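Local structure of citrinin polyketide synthase (Monascus purpureus, 5MPT) at residues A248-R253 / M260-V265; G219-M224 / V235-T240; C65-A70 / I109-V114; L91-L96 / R100-N105. The protein builds the keto-aldehyde precursor of the mycotoxin citrinin from malonyl-CoA units, and the piece described here is its C-methyltransferase (CMeT) domain. One frame throughout, in Å; residues are numbered along the deposited sequence. Where two conformers were deposited one is given.

Contact 1 (A248-R253 / M260-V265); sequences AAARKR and MKFKVV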
loop_
_atom_site.group_PDB
_atom_site.type_symbol
_atom_site.label_atom_id
_atom_site.label_comp_id
_atom_site.label_asym_id
_atom_site.label_seq_id
_atom_site.Cartn_x
_atom_site.Cartn_y
_atom_site.Cartn_z
ATOM N N ALA A 248 17.103 9.390 -6.579
ATOM C CA ALA A 248 18.421 9.949 -6.305
ATOM C C ALA A 248 18.875 9.613 -4.892
ATOM O O ALA A 248 20.036 9.246 -4.675
ATOM C CB ALA A 248 18.403 11.459 -6.513
ATOM N N ALA A 249 17.972 9.736 -3.920
ATOM C CA ALA A 249 18.274 9.317 -2.556
ATOM C C ALA A 249 18.639 7.835 -2.492
ATOM O O ALA A 249 19.613 7.451 -1.836
ATOM C CB ALA A 249 17.074 9.603 -1.663
ATOM N N ALA A 250 17.851 6.985 -3.155
ATOM C CA ALA A 250 18.107 5.550 -3.128
ATOM C C ALA A 250 19.437 5.213 -3.784
ATOM O O ALA A 250 20.149 4.309 -3.325
ATOM C CB ALA A 250 16.968 4.810 -3.824
ATOM N N ARG A 251 19.784 5.916 -4.869
ATOM C CA ARG A 251 21.068 5.685 -5.525
ATOM C C ARG A 251 22.212 5.839 -4.533
ATOM O O ARG A 251 23.182 5.068 -4.564
ATOM C CB ARG A 251 21.241 6.651 -6.702
ATOM C CG ARG A 251 22.333 6.242 -7.698
ATOM C CD ARG A 251 22.466 7.231 -8.853
ATOM N NE ARG A 251 21.168 7.664 -9.371
ATOM C CZ ARG A 251 20.621 7.253 -10.514
ATOM N NH1 ARG A 251 19.433 7.724 -10.877
ATOM N NH2 ARG A 251 21.249 6.386 -11.304
ATOM N N LYS A 252 22.112 6.830 -3.643
ATOM C CA LYS A 252 23.103 7.004 -2.587
ATOM C C LYS A 252 22.975 5.901 -1.542
ATOM O O LYS A 252 23.933 5.167 -1.269
ATOM C CB LYS A 252 22.943 8.382 -1.936
ATOM C CG LYS A 252 23.097 9.578 -2.888
ATOM C CD LYS A 252 22.833 10.906 -2.162
ATOM C CE LYS A 252 22.723 12.092 -3.119
ATOM N NZ LYS A 252 22.289 13.341 -2.423
ATOM N N ARG A 253 21.783 5.766 -0.956
ATOM C CA ARG A 253 21.547 4.776 0.094
ATOM C C ARG A 253 22.025 3.383 -0.308
ATOM O O ARG A 253 22.704 2.699 0.470
ATOM C CB ARG A 253 20.057 4.750 0.427
ATOM C CG ARG A 253 19.629 3.775 1.497
ATOM C CD ARG A 253 18.120 3.823 1.635
ATOM N NE ARG A 253 17.629 3.042 2.758
ATOM C CZ ARG A 253 16.341 2.823 3.002
ATOM N NH1 ARG A 253 15.420 3.316 2.192
ATOM N NH2 ARG A 253 15.974 2.094 4.042
ATOM N N MET A 260 23.135 -3.020 -8.775
ATOM C CA MET A 260 21.997 -2.110 -8.805
ATOM C C MET A 260 22.047 -1.196 -10.018
ATOM O O MET A 260 23.110 -0.701 -10.403
ATOM C CB MET A 260 21.946 -1.256 -7.537
ATOM C CG MET A 260 21.637 -2.044 -6.290
ATOM S SD MET A 260 20.021 -2.855 -6.299
ATOM C CE MET A 260 18.949 -1.422 -6.377
ATOM N N LYS A 261 20.879 -0.990 -10.609
ATOM C CA LYS A 261 20.620 0.093 -11.535
ATOM C C LYS A 261 19.488 0.916 -10.923
ATOM O O LYS A 261 18.653 0.382 -10.187
ATOM C CB LYS A 261 20.233 -0.430 -12.932
ATOM C CG LYS A 261 21.138 -1.549 -13.515
ATOM C CD LYS A 261 22.571 -1.104 -13.810
ATOM C CE LYS A 261 22.658 -0.130 -14.978
ATOM N NZ LYS A 261 24.067 0.295 -15.247
ATOM N N PHE A 262 19.471 2.223 -11.199
ATOM C CA PHE A 262 18.449 3.132 -10.689
ATOM C C PHE A 262 17.909 3.987 -11.833
ATOM O O PHE A 262 18.688 4.532 -12.619
ATOM C CB PHE A 262 19.005 4.075 -9.601
ATOM C CG PHE A 262 19.639 3.374 -8.451
ATOM C CD1 PHE A 262 20.939 2.894 -8.545
ATOM C CD2 PHE A 262 18.947 3.198 -7.269
ATOM C CE1 PHE A 262 21.528 2.243 -7.477
ATOM C CE2 PHE A 262 19.532 2.552 -6.215
ATOM C CZ PHE A 262 20.824 2.076 -6.319
ATOM N N LYS A 263 16.583 4.145 -11.908
ATOM C CA LYS A 263 15.975 4.830 -13.046
ATOM C C LYS A 263 14.556 5.290 -12.697
ATOM O O LYS A 263 13.840 4.616 -11.949
ATOM C CB LYS A 263 15.957 3.921 -14.298
ATOM C CG LYS A 263 15.426 4.591 -15.582
ATOM C CD LYS A 263 15.455 3.646 -16.819
ATOM C CE LYS A 263 15.006 4.357 -18.119
ATOM N NZ LYS A 263 15.066 3.472 -19.324
ATOM N N VAL A 264 14.174 6.461 -13.227
ATOM C CA VAL A 264 12.801 6.963 -13.151
ATOM C C VAL A 264 11.954 6.261 -14.205
ATOM O O VAL A 264 12.265 6.313 -15.402
ATOM C CB VAL A 264 12.767 8.488 -13.365
ATOM C CG1 VAL A 264 11.334 9.008 -13.307
ATOM C CG2 VAL A 264 13.633 9.203 -12.326
ATOM N N VAL A 265 10.868 5.621 -13.779
ATOM C CA VAL A 265 9.992 4.894 -14.694
ATOM C C VAL A 265 8.553 5.139 -14.278
ATOM O O VAL A 265 8.202 4.980 -13.104
ATOM C CB VAL A 265 10.282 3.383 -14.721
ATOM C CG1 VAL A 265 9.224 2.650 -15.565
ATOM C CG2 VAL A 265 11.674 3.131 -15.235
#
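Phe262 lays one face of its ring against the backbone of Arg251: Arg251 CA stands over the middle of the ring, 3.6 Å from the centroid and only 13° off the ring normal, the geometry of a CH-pi contact. The aliphatic start of the arginine follows the same face, with Arg251 CG 3.7 Å from Phe262 CD1. From there the two side chains run past each other in opposite directions, the ring reaching out to the helix while the arginine heads back to the strand. Arg251 begins with CG anti to its own N and then bends at chi3, which brings one face of the guanidinium over Phe262 CB, 3.6 Å from Arg251 NH2. The guanidinium and ring planes are 49° apart, so the charged group is not stacked on the ring. Its polar link to the strand is a weak hydrogen bond from Arg251 NH2 to Phe262 O, 3.4 Å long and bent to 131° at the hydrogen. Helix 244-253 and strand 260-264 are the last two elements of a beta-alpha-beta crossover that starts with strand 235-241, in the Rossmann-like methyltransferase core; strand 260-264 is an outermost strand of its sheet. One residue earlier on the helix, Ala250 meets the far end of the ring, its CB 4.2 Å from Phe262 CE2, and Ala250 O lies 3.4 Å from that same CE2. Ile247, one turn before Arg251, also touches Phe262, and the methyl of Ala250 continues inward onto Met239 of the neighbouring strand, while Arg251 lies at the exposed margin.

Contact 2 (G219-M224 / V235-T240); sequences GTTVKM and VEYTMT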
loop_
_atom_site.group_PDB
_atom_site.type_symbol
_atom_site.label_atom_id
_atom_site.label_comp_id
_atom_site.label_asym_id
_atom_site.label_seq_id
_atom_site.Cartn_x
_atom_site.Cartn_y
_atom_site.Cartn_z
ATOM N N GLY A 219 10.863 0.446 0.901
ATOM C CA GLY A 219 10.358 -0.402 1.966
ATOM C C GLY A 219 10.510 -1.867 1.627
ATOM O O GLY A 219 10.770 -2.701 2.506
ATOM N N THR A 220 10.364 -2.195 0.355
ATOM C CA THR A 220 10.648 -3.518 -0.151
ATOM C C THR A 220 12.116 -3.645 -0.520
ATOM O O THR A 220 12.750 -4.658 -0.214
ATOM C CB THR A 220 9.760 -3.801 -1.364
ATOM O OG1 THR A 220 8.382 -3.732 -0.970
ATOM C CG2 THR A 220 10.061 -5.178 -1.956
ATOM N N THR A 221 12.653 -2.615 -1.162
ATOM C CA THR A 221 14.022 -2.651 -1.651
ATOM C C THR A 221 15.008 -2.970 -0.541
ATOM O O THR A 221 15.966 -3.723 -0.758
ATOM C CB THR A 221 14.365 -1.306 -2.289
ATOM O OG1 THR A 221 13.206 -0.792 -2.961
ATOM C CG2 THR A 221 15.518 -1.455 -3.260
ATOM N N VAL A 222 14.803 -2.405 0.648
ATOM C CA VAL A 222 15.775 -2.584 1.721
ATOM C C VAL A 222 15.885 -4.042 2.155
ATOM O O VAL A 222 16.905 -4.430 2.723
ATOM C CB VAL A 222 15.464 -1.681 2.935
ATOM C CG1 VAL A 222 14.135 -2.055 3.607
ATOM C CG2 VAL A 222 16.593 -1.754 3.939
ATOM N N LYS A 223 14.853 -4.860 1.919
ATOM C CA LYS A 223 14.941 -6.289 2.173
ATOM C C LYS A 223 15.456 -7.089 0.983
ATOM O O LYS A 223 16.140 -8.104 1.182
ATOM C CB LYS A 223 13.568 -6.824 2.574
ATOM C CG LYS A 223 12.991 -6.156 3.830
ATOM C CD LYS A 223 13.935 -6.190 5.025
ATOM C CE LYS A 223 14.102 -7.589 5.539
ATOM N NZ LYS A 223 12.806 -8.088 6.090
ATOM N N MET A 224 15.138 -6.675 -0.245
ATOM C CA MET A 224 15.503 -7.480 -1.403
ATOM C C MET A 224 17.009 -7.475 -1.631
ATOM O O MET A 224 17.590 -8.497 -2.026
ATOM C CB MET A 224 14.771 -6.964 -2.632
ATOM C CG MET A 224 13.264 -7.122 -2.562
ATOM S SD MET A 224 12.787 -8.843 -2.411
ATOM C CE MET A 224 11.365 -8.816 -1.341
ATOM N N VAL A 235 22.632 -11.212 -10.697
ATOM C CA VAL A 235 21.394 -10.441 -10.683
ATOM C C VAL A 235 21.686 -9.030 -11.159
ATOM O O VAL A 235 22.771 -8.487 -10.938
ATOM C CB VAL A 235 20.757 -10.417 -9.272
ATOM C CG1 VAL A 235 21.744 -9.873 -8.259
ATOM C CG2 VAL A 235 19.482 -9.565 -9.256
ATOM N N GLU A 236 20.699 -8.441 -11.826
ATOM C CA GLU A 236 20.634 -7.010 -12.081
ATOM C C GLU A 236 19.292 -6.539 -11.544
ATOM O O GLU A 236 18.241 -6.985 -12.021
ATOM C CB GLU A 236 20.788 -6.712 -13.582
ATOM C CG GLU A 236 22.161 -7.091 -14.152
ATOM C CD GLU A 236 22.192 -7.154 -15.686
ATOM O OE1 GLU A 236 21.193 -6.754 -16.324
ATOM O OE2 GLU A 236 23.216 -7.608 -16.249
ATOM N N TYR A 237 19.332 -5.688 -10.507
ATOM C CA TYR A 237 18.141 -5.146 -9.850
ATOM C C TYR A 237 17.971 -3.686 -10.228
ATOM O O TYR A 237 18.807 -2.851 -9.872
ATOM C CB TYR A 237 18.269 -5.281 -8.348
ATOM C CG TYR A 237 16.992 -5.070 -7.578
ATOM C CD1 TYR A 237 16.475 -3.799 -7.370
ATOM C CD2 TYR A 237 16.326 -6.150 -7.025
ATOM C CE1 TYR A 237 15.315 -3.618 -6.628
ATOM C CE2 TYR A 237 15.182 -5.983 -6.287
ATOM C CZ TYR A 237 14.675 -4.711 -6.094
ATOM O OH TYR A 237 13.526 -4.563 -5.350
ATOM N N THR A 238 16.903 -3.383 -10.960
ATOM C CA THR A 238 16.619 -2.034 -11.402
ATOM C C THR A 238 15.539 -1.489 -10.478
ATOM O O THR A 238 14.387 -1.945 -10.496
ATOM C CB THR A 238 16.200 -2.013 -12.875
ATOM O OG1 THR A 238 17.219 -2.627 -13.676
ATOM C CG2 THR A 238 15.989 -0.588 -13.364
ATOM N N MET A 239 15.926 -0.537 -9.647
ATOM C CA MET A 239 15.007 0.119 -8.743
ATOM C C MET A 239 14.470 1.365 -9.436
ATOM O O MET A 239 15.250 2.214 -9.886
ATOM C CB MET A 239 15.717 0.481 -7.448
ATOM C CG MET A 239 14.808 1.082 -6.427
ATOM S SD MET A 239 15.738 1.859 -5.126
ATOM C CE MET A 239 14.375 2.415 -4.108
ATOM N N THR A 240 13.148 1.472 -9.533
ATOM C CA THR A 240 12.534 2.579 -10.257
ATOM C C THR A 240 11.358 3.169 -9.487
ATOM O O THR A 240 10.811 2.562 -8.561
ATOM C CB THR A 240 12.059 2.129 -11.643
ATOM O OG1 THR A 240 10.795 1.470 -11.548
ATOM C CG2 THR A 240 13.068 1.192 -12.310
#
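Thr221 OG1 and Tyr237 OH, brought from opposite partners of this contact, are both hydrogen-bonded to Glu212 OE1 on strand 208-213, so one carboxylate oxygen ties segment 219-224 to strand 235-241. Between the two segments themselves the evidence is of van der Waals contact. Thr221 points at the strand with its methyl anti to the backbone N and OG1 beside that N (chi1 -36°). The methyl is thereby set between two strand side chains, with CG2 4.0 Å from Tyr237 CE1 and 3.8 Å from Met239 SD. Met239 is extended beyond CG and passes Thr221 at about a right angle; its terminal CE comes within 3.6 Å of Thr221 OG1. One turn on, Met224 approaches from the same side of the tyrosine ring plane as Thr221, but by the other ortho carbon: its CB is 3.8 Å from Tyr237 CE2 and its CG is 3.8 Å from Tyr237 OH. Beyond CG, the bends at chi2 and chi3 lead the thioether away from the strand, and Met224 goes on to touch Leu194 of helix 181-198. In the first turn, Thr220 O accepts from both Lys223 N (3.0 Å) and Met224 N (3.1 Å). The segments belong to the beta-alpha-beta unit 208-213, 221-231, 235-241, and Gly219 N donates to the carboxylate of bound S-adenosyl-L-homocysteine. All four touching side chains are buried, and the two hydroxyls among them are satisfied by Glu212; an oxygen bonded to two hydroxyls would, if both donate, probably favour the ionised form of that carboxylate.

Contact 3 (C65-A70 / I109-V114); sequences CPIRSA and ITRTSV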
loop_
_atom_site.group_PDB
_atom_site.type_symbol
_atom_site.label_atom_id
_atom_site.label_comp_id
_atom_site.label_asym_id
_atom_site.label_seq_id
_atom_site.Cartn_x
_atom_site.Cartn_y
_atom_site.Cartn_z
ATOM N N CYS A 65 -19.371 22.432 13.028
ATOM C CA CYS A 65 -20.340 21.357 13.211
ATOM C C CYS A 65 -20.297 20.890 14.653
ATOM O O CYS A 65 -19.327 20.213 15.046
ATOM C CB CYS A 65 -20.050 20.179 12.282
ATOM S SG CYS A 65 -21.332 18.918 12.340
ATOM N N PRO A 66 -21.354 21.159 15.466
ATOM C CA PRO A 66 -21.362 20.874 16.907
ATOM C C PRO A 66 -21.667 19.418 17.224
ATOM O O PRO A 66 -22.508 19.104 18.066
ATOM C CB PRO A 66 -22.466 21.800 17.422
ATOM C CG PRO A 66 -23.418 21.831 16.287
ATOM C CD PRO A 66 -22.583 21.867 15.060
ATOM N N ILE A 67 -20.977 18.517 16.532
ATOM C CA ILE A 67 -21.320 17.105 16.612
ATOM C C ILE A 67 -21.127 16.585 18.030
ATOM O O ILE A 67 -21.875 15.714 18.485
ATOM C CB ILE A 67 -20.500 16.327 15.554
ATOM C CG1 ILE A 67 -20.782 14.827 15.639
ATOM C CG2 ILE A 67 -19.013 16.634 15.686
ATOM C CD1 ILE A 67 -20.349 14.039 14.373
ATOM N N ARG A 68 -20.157 17.128 18.766
ATOM C CA ARG A 68 -19.889 16.613 20.098
ATOM C C ARG A 68 -21.046 16.896 21.046
ATOM O O ARG A 68 -21.313 16.103 21.949
ATOM C CB ARG A 68 -18.592 17.207 20.642
ATOM C CG ARG A 68 -18.048 16.435 21.828
ATOM C CD ARG A 68 -16.907 17.154 22.508
ATOM N NE ARG A 68 -16.085 17.904 21.568
ATOM C CZ ARG A 68 -15.107 17.382 20.839
ATOM N NH1 ARG A 68 -14.822 16.084 20.928
ATOM N NH2 ARG A 68 -14.419 18.165 20.020
ATOM N N SER A 69 -21.752 18.007 20.852
ATOM C CA SER A 69 -22.814 18.412 21.761
ATOM C C SER A 69 -24.208 18.239 21.179
ATOM O O SER A 69 -25.196 18.491 21.881
ATOM C CB SER A 69 -22.600 19.865 22.170
ATOM O OG SER A 69 -22.465 20.698 21.031
ATOM N N ALA A 70 -24.317 17.803 19.929
ATOM C CA ALA A 70 -25.608 17.718 19.264
ATOM C C ALA A 70 -26.483 16.659 19.913
ATOM O O ALA A 70 -26.011 15.585 20.307
ATOM C CB ALA A 70 -25.419 17.381 17.784
ATOM N N ILE A 109 -27.889 14.568 7.151
ATOM C CA ILE A 109 -27.040 14.024 8.202
ATOM C C ILE A 109 -27.701 14.329 9.537
ATOM O O ILE A 109 -28.038 15.481 9.815
ATOM C CB ILE A 109 -25.628 14.627 8.146
ATOM C CG1 ILE A 109 -25.023 14.455 6.748
ATOM C CG2 ILE A 109 -24.747 13.997 9.218
ATOM C CD1 ILE A 109 -23.976 15.483 6.432
ATOM N N THR A 110 -27.891 13.309 10.359
ATOM C CA THR A 110 -28.501 13.497 11.664
ATOM C C THR A 110 -27.648 12.828 12.730
ATOM O O THR A 110 -27.016 11.797 12.482
ATOM C CB THR A 110 -29.926 12.944 11.694
ATOM O OG1 THR A 110 -29.912 11.564 11.314
ATOM C CG2 THR A 110 -30.815 13.734 10.738
ATOM N N ARG A 111 -27.619 13.437 13.909
ATOM C CA ARG A 111 -26.855 12.910 15.027
ATOM C C ARG A 111 -27.600 11.736 15.654
ATOM O O ARG A 111 -28.834 11.717 15.681
ATOM C CB ARG A 111 -26.624 14.020 16.055
ATOM C CG ARG A 111 -25.702 13.643 17.206
ATOM C CD ARG A 111 -24.218 13.725 16.827
ATOM N NE ARG A 111 -23.434 13.612 18.044
ATOM C CZ ARG A 111 -23.200 12.467 18.664
ATOM N NH1 ARG A 111 -23.644 11.322 18.140
ATOM N NH2 ARG A 111 -22.516 12.462 19.803
ATOM N N THR A 112 -26.845 10.740 16.129
ATOM C CA THR A 112 -27.423 9.619 16.857
ATOM C C THR A 112 -27.416 9.921 18.351
ATOM O O THR A 112 -27.014 10.998 18.789
ATOM C CB THR A 112 -26.640 8.334 16.624
ATOM O OG1 THR A 112 -25.361 8.465 17.254
ATOM C CG2 THR A 112 -26.463 8.035 15.147
ATOM N N SER A 113 -27.813 8.935 19.152
ATOM C CA SER A 113 -27.725 9.007 20.603
ATOM C C SER A 113 -26.363 8.587 21.134
ATOM O O SER A 113 -26.146 8.641 22.347
ATOM C CB SER A 113 -28.793 8.118 21.226
ATOM O OG SER A 113 -28.620 6.794 20.763
ATOM N N VAL A 114 -25.446 8.161 20.274
ATOM C CA VAL A 114 -24.171 7.624 20.742
ATOM C C VAL A 114 -23.230 8.758 21.132
ATOM O O VAL A 114 -22.882 9.591 20.284
ATOM C CB VAL A 114 -23.511 6.739 19.678
ATOM C CG1 VAL A 114 -22.185 6.187 20.194
ATOM C CG2 VAL A 114 -24.452 5.617 19.267
HETATM O O HOH W 1 -23.578 14.772 21.321
#
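Arg111 NE donates to Ile67 O across 2.7 Å, the shortest approach between the two segments. The bond is fairly straight, 152° at the hydrogen, and NE lies in the carbonyl plane, although the oxygen is tilted 20° from the guanidinium plane. This is the tight part. The buried arginine starts with CG anti to its N and turns at chi2 (80°), a bend that leaves its methylene groups against the loop: Arg111 CG is 3.8 Å from Ala70 CB, and Arg111 CD is 3.8 Å from Ile67 CG1, the isoleucine crossing the arginine at about a right angle. The outer end of the guanidinium turns back on its own segment, where NH1 and NH2 both donate to Val114 O, each 2.9 Å away, with that oxygen near the guanidinium plane. NH1 has a further acceptor in Leu101 O. The loose side is watery. A water 2.7 Å from Arg68 O and 2.8 Å from Ala70 O joins these loop carbonyls to Arg111 NH2, which bonds it weakly; Arg68 itself is exposed. The contact closes loop 65-70, part of the methyltransferase helix-turn-helix family region, onto strand 108-111, the central strand of the small three-stranded antiparallel sheet. The charge of the buried guanidinium is probably offset by the dipoles of the carbonyls of Ile67, Val114 and Leu101, with no carboxylate among these partners, and the loop is fixed to the strand largely through main-chain acceptors.

Contact 4 (L91-L96 / R100-N105); sequences LIYGLL and RLIDIN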
loop_
_atom_site.group_PDB
_atom_site.type_symbol
_atom_site.label_atom_id
_atom_site.label_comp_id
_atom_site.label_asym_id
_atom_site.label_seq_id
_atom_site.Cartn_x
_atom_site.Cartn_y
_atom_site.Cartn_z
ATOM N N LEU A 91 -16.381 9.341 2.047
ATOM C CA LEU A 91 -15.796 8.239 2.816
ATOM C C LEU A 91 -15.673 8.615 4.292
ATOM O O LEU A 91 -15.957 7.798 5.175
ATOM C CB LEU A 91 -14.435 7.877 2.237
ATOM C CG LEU A 91 -13.660 6.639 2.678
ATOM C CD1 LEU A 91 -12.758 6.224 1.511
ATOM C CD2 LEU A 91 -12.831 6.926 3.915
ATOM N N ILE A 92 -15.288 9.867 4.569
ATOM C CA ILE A 92 -15.175 10.359 5.949
ATOM C C ILE A 92 -16.522 10.303 6.662
ATOM O O ILE A 92 -16.614 9.889 7.831
ATOM C CB ILE A 92 -14.596 11.787 5.942
ATOM C CG1 ILE A 92 -13.112 11.760 5.542
ATOM C CG2 ILE A 92 -14.779 12.451 7.328
ATOM C CD1 ILE A 92 -12.216 10.965 6.534
ATOM N N TYR A 93 -17.573 10.808 6.009
ATOM C CA TYR A 93 -18.896 10.728 6.617
ATOM C C TYR A 93 -19.315 9.283 6.793
ATOM O O TYR A 93 -20.000 8.936 7.763
ATOM C CB TYR A 93 -19.926 11.479 5.778
ATOM C CG TYR A 93 -19.974 12.936 6.101
ATOM C CD1 TYR A 93 -20.676 13.381 7.205
ATOM C CD2 TYR A 93 -19.311 13.866 5.326
ATOM C CE1 TYR A 93 -20.713 14.698 7.522
ATOM C CE2 TYR A 93 -19.343 15.181 5.636
ATOM C CZ TYR A 93 -20.045 15.600 6.737
ATOM O OH TYR A 93 -20.082 16.935 7.043
ATOM N N GLY A 94 -18.958 8.443 5.833
ATOM C CA GLY A 94 -19.178 7.018 5.997
ATOM C C GLY A 94 -18.536 6.475 7.254
ATOM O O GLY A 94 -19.137 5.666 7.969
ATOM N N LEU A 95 -17.298 6.883 7.534
ATOM C CA LEU A 95 -16.658 6.376 8.743
ATOM C C LEU A 95 -17.416 6.836 9.980
ATOM O O LEU A 95 -17.605 6.068 10.926
ATOM C CB LEU A 95 -15.197 6.816 8.833
ATOM C CG LEU A 95 -14.186 6.353 7.794
ATOM C CD1 LEU A 95 -12.835 6.939 8.186
ATOM C CD2 LEU A 95 -14.123 4.819 7.651
ATOM N N LEU A 96 -17.864 8.093 9.991
ATOM C CA LEU A 96 -18.607 8.578 11.146
ATOM C C LEU A 96 -19.898 7.796 11.319
ATOM O O LEU A 96 -20.332 7.537 12.450
ATOM C CB LEU A 96 -18.899 10.069 10.999
ATOM C CG LEU A 96 -17.717 11.014 11.182
ATOM C CD1 LEU A 96 -18.200 12.433 10.897
ATOM C CD2 LEU A 96 -17.156 10.942 12.580
ATOM N N ARG A 100 -21.282 5.053 14.293
ATOM C CA ARG A 100 -22.604 5.248 14.880
ATOM C C ARG A 100 -22.741 6.606 15.563
ATOM O O ARG A 100 -23.544 6.766 16.480
ATOM C CB ARG A 100 -22.948 4.112 15.847
ATOM C CG ARG A 100 -22.940 2.727 15.183
ATOM C CD ARG A 100 -23.817 2.657 13.922
ATOM N NE ARG A 100 -25.206 3.070 14.158
ATOM C CZ ARG A 100 -25.829 4.089 13.563
ATOM N NH1 ARG A 100 -25.215 4.846 12.658
ATOM N NH2 ARG A 100 -27.095 4.350 13.870
ATOM N N LEU A 101 -21.983 7.604 15.106
ATOM C CA LEU A 101 -22.178 8.958 15.600
ATOM C C LEU A 101 -23.207 9.712 14.786
ATOM O O LEU A 101 -23.866 10.617 15.317
ATOM C CB LEU A 101 -20.862 9.736 15.581
ATOM C CG LEU A 101 -19.780 9.175 16.499
ATOM C CD1 LEU A 101 -18.488 9.936 16.266
ATOM C CD2 LEU A 101 -20.224 9.274 17.971
ATOM N N ILE A 102 -23.341 9.380 13.501
ATOM C CA ILE A 102 -24.337 10.001 12.642
ATOM C C ILE A 102 -25.128 8.910 11.940
ATOM O O ILE A 102 -24.686 7.764 11.818
ATOM C CB ILE A 102 -23.723 10.962 11.597
ATOM C CG1 ILE A 102 -22.779 10.201 10.635
ATOM C CG2 ILE A 102 -23.023 12.121 12.298
ATOM C CD1 ILE A 102 -22.238 11.054 9.500
ATOM N N ASP A 103 -26.326 9.290 11.508
ATOM C CA ASP A 103 -27.101 8.565 10.519
ATOM C C ASP A 103 -27.168 9.425 9.270
ATOM O O ASP A 103 -27.366 10.647 9.347
ATOM C CB ASP A 103 -28.518 8.251 11.016
ATOM C CG ASP A 103 -28.527 7.328 12.235
ATOM O OD1 ASP A 103 -27.949 6.205 12.168
ATOM O OD2 ASP A 103 -29.119 7.735 13.262
ATOM N N ILE A 104 -26.974 8.790 8.126
ATOM C CA ILE A 104 -27.043 9.458 6.836
ATOM C C ILE A 104 -28.313 8.998 6.142
ATOM O O ILE A 104 -28.679 7.818 6.211
ATOM C CB ILE A 104 -25.792 9.158 5.985
ATOM C CG1 ILE A 104 -24.542 9.679 6.698
ATOM C CG2 ILE A 104 -25.909 9.796 4.616
ATOM C CD1 ILE A 104 -23.244 9.238 6.081
ATOM N N ASN A 105 -28.994 9.936 5.487
ATOM C CA ASN A 105 -30.160 9.620 4.659
ATOM C C ASN A 105 -30.051 10.480 3.404
ATOM O O ASN A 105 -30.609 11.579 3.339
ATOM C CB ASN A 105 -31.461 9.863 5.401
ATOM C CG ASN A 105 -32.667 9.578 4.542
ATOM O OD1 ASN A 105 -32.572 8.881 3.530
ATOM N ND2 ASN A 105 -33.812 10.120 4.935
#
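Helix 86-98 ends in a Schellman motif at Arg100, whose positive phi (66°) turns the chain back so that Leu101 N donates to Leu96 O, 3.1 Å away, and strand 102-105 returns past the helix at 127° to it. The segment axes approach to 8.4 Å; Ile102 and Ile104 of the strand, and Leu101 just before it, pack into the interval. Ile102 reaches in between Tyr93 and Leu96: its CG1 takes the crowded position between N and the carbonyl carbon (chi1 62°), which directs CD1 there. This methyl meets the edge of the tyrosine ring, in its plane, at 3.6 Å from Tyr93 CD1, and lies 3.8 Å from Leu96 CB. Ile104 CD1 sits farther along the strand, 4.0 Å from Tyr93 CB. At the turn, Leu101 CD1 meets Leu96 CD2 at 4.0 Å, and both leucines also pack on helix 40-62. The tyrosine hydroxyl is bonded outside this contact, to Val79 N. On the outer side, Arg100 NH2 forms a salt bridge of 2.7 Å to Asp103 OD1, which accepts through its syn lone pair, near the guanidinium plane. This helix-to-hairpin junction belongs to the helix-turn-helix-like family region. The inner side is mostly apolar side chains, with the carbonyl oxygens of Tyr93 and Leu96 at its border, while the ion pair stays outside; Arg100 NH1 also donates to Glu97 O, so the cationic side chain probably offsets part of the negative end of the helix dipole.

The four contacts form two pairs on opposite sides of the chain's centre. Contacts 3 and 4, centres 11 Å apart, share the small antiparallel sheet and join through its hairpin, where Thr110 O pairs with Asp103 N; contact 4 is nested in the loop that contact 3 closes. Later in the chain come contact 2 and then contact 1, centres 10 Å apart, in successive beta-alpha-beta units of the seven-stranded sheet and joined by strand pairing of Lys261 with Tyr237 and Met239. Between the pairs, centres are 41 to 50 Å apart and no atoms touch. The chain thus combines an N-terminal helical part carrying the small sheet with a Rossmann-like part that binds the S-adenosyl-L-homocysteine.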